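PDB 7D39: Cd1 from Flavonifractor plautii, which probably uses flavin mononucleotide to reduce the carbon-carbon double bond of flavones and flavonols, the step that opens their breakdown in gut bacteria. Local coordinates for residues M1-I6 with M29-E34. Sequence-based numbering, arbitrary orientation.
Sequences MKILGI and MGAEVE
Glu34 is gripped by strand 2-7 through both of its backbone polar atoms: its N donates to Ile3 O, and its O accepts from Gly5 N at 2.8 Å in a nearly straight bond (170° at the hydrogen). The same pattern occurs two residues earlier, where Glu32 N bonds to Met1 O and Glu32 O takes Ile3 N at 2.9 Å. This is the parallel ladder, with Glu32 and Glu34 using both backbone groups across it while Val33 between them contributes a CA-H...O contact to Ile3 O. The side chain of Glu34 runs out fully extended, CG anti to the backbone N (chi1 -179°), and its CG passes 4.0 Å from Leu4 CD1; beyond this apolar stem the carboxylate is held by Lys76 in a salt bridge. Glu32 and Lys2 lie alongside each other on that face and point the same way. Lys2 NZ bonds neither carboxylate, lying 5.2 Å from Glu32 OE2 and 4.8 Å from Glu34 OE1, so any attraction is long-range; it makes a weak hydrogen bond to Asp79 O. Met1, a selenomethionine, bends at chi2 over the turn entering the second strand: its CG rests 3.7 Å from Ala31 CB, with SE 4.0 Å from Ala31 CA. Ile3 CG1 meets the same Ala31 methyl. Gly30 has positive phi (100°) and ends helix 14-28 in a Schellman motif, sending the chain into strand 32-37. The pair thus forms the first beta-alpha-beta unit of the flavodoxin-like fold, with helix 14-28 as the crossover: its Leu23 touches both Ile3 and Val33. Strand 32-37 is one edge of the five-stranded parallel sheet, whereas strand 2-7 is flanked on its other side by strand 82-88, and helix 184-202 touches Met1 and Met29.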
# COMPACT_ATOMS: atom_id res chain seq x y z
N MSE A 1 18.90 -10.21 -8.85
CA MSE A 1 17.69 -9.57 -8.44
C MSE A 1 16.67 -10.64 -8.21
O MSE A 1 16.57 -11.56 -8.98
CB MSE A 1 17.31 -8.49 -9.44
CG MSE A 1 16.39 -8.91 -10.57
SE MSE A 1 17.33 -8.90 -12.30
CE MSE A 1 18.85 -9.95 -11.66
N LYS A 2 15.95 -10.53 -7.11
CA LYS A 2 14.97 -11.48 -6.66
C LYS A 2 13.61 -10.85 -6.73
O LYS A 2 13.37 -9.88 -6.08
CB LYS A 2 15.24 -11.77 -5.21
CG LYS A 2 15.11 -13.18 -4.74
CD LYS A 2 16.26 -13.44 -3.79
CE LYS A 2 15.95 -14.47 -2.72
NZ LYS A 2 14.90 -14.04 -1.76
N ILE A 3 12.72 -11.40 -7.53
CA ILE A 3 11.37 -10.93 -7.63
C ILE A 3 10.38 -11.88 -6.98
O ILE A 3 10.37 -13.05 -7.26
CB ILE A 3 10.98 -10.64 -9.08
CG1 ILE A 3 11.89 -9.58 -9.68
CG2 ILE A 3 9.53 -10.23 -9.19
CD1 ILE A 3 11.77 -8.24 -9.03
N LEU A 4 9.56 -11.34 -6.09
CA LEU A 4 8.44 -12.05 -5.50
C LEU A 4 7.11 -11.68 -6.13
O LEU A 4 6.76 -10.54 -6.19
CB LEU A 4 8.41 -11.84 -4.00
CG LEU A 4 7.30 -12.47 -3.17
CD1 LEU A 4 7.42 -13.96 -3.08
CD2 LEU A 4 7.24 -11.88 -1.78
N GLY A 5 6.40 -12.68 -6.58
CA GLY A 5 5.02 -12.56 -6.96
C GLY A 5 4.01 -13.06 -5.96
O GLY A 5 4.10 -14.14 -5.46
N ILE A 6 3.04 -12.23 -5.71
CA ILE A 6 1.96 -12.51 -4.79
C ILE A 6 0.62 -12.40 -5.49
O ILE A 6 0.37 -11.46 -6.17
CB ILE A 6 1.98 -11.57 -3.57
CG1 ILE A 6 3.33 -11.58 -2.88
CG2 ILE A 6 0.82 -11.88 -2.66
CD1 ILE A 6 3.51 -10.50 -1.85
N MSE A 29 14.23 -11.35 -17.87
CA MSE A 29 15.20 -10.29 -17.58
C MSE A 29 16.33 -10.77 -16.67
O MSE A 29 17.22 -10.00 -16.35
CB MSE A 29 14.50 -9.10 -16.94
CG MSE A 29 13.42 -8.49 -17.82
SE MSE A 29 14.16 -7.76 -19.47
CE MSE A 29 13.11 -8.75 -20.77
N GLY A 30 16.29 -12.02 -16.25
CA GLY A 30 17.36 -12.57 -15.45
C GLY A 30 17.11 -12.64 -13.97
O GLY A 30 18.06 -12.85 -13.21
N ALA A 31 15.87 -12.48 -13.52
CA ALA A 31 15.55 -12.49 -12.11
C ALA A 31 15.30 -13.91 -11.63
O ALA A 31 14.79 -14.75 -12.38
CB ALA A 31 14.31 -11.64 -11.83
N GLU A 32 15.69 -14.18 -10.39
CA GLU A 32 15.17 -15.33 -9.67
C GLU A 32 13.76 -14.99 -9.21
O GLU A 32 13.48 -13.87 -8.80
CB GLU A 32 16.08 -15.67 -8.49
CG GLU A 32 15.63 -16.81 -7.60
CD GLU A 32 16.49 -16.93 -6.34
OE1 GLU A 32 17.60 -16.35 -6.31
OE2 GLU A 32 16.05 -17.60 -5.38
N VAL A 33 12.85 -15.95 -9.32
CA VAL A 33 11.45 -15.66 -9.05
C VAL A 33 10.91 -16.61 -8.00
O VAL A 33 11.39 -17.74 -7.83
CB VAL A 33 10.57 -15.74 -10.32
CG1 VAL A 33 10.91 -14.59 -11.25
CG2 VAL A 33 10.75 -17.09 -11.02
N GLU A 34 9.90 -16.13 -7.28
CA GLU A 34 9.19 -16.90 -6.28
C GLU A 34 7.74 -16.45 -6.30
O GLU A 34 7.43 -15.28 -6.57
CB GLU A 34 9.83 -16.71 -4.90
CG GLU A 34 9.16 -17.49 -3.77
CD GLU A 34 9.89 -17.33 -2.44
OE1 GLU A 34 10.81 -16.48 -2.35
OE2 GLU A 34 9.55 -18.06 -1.49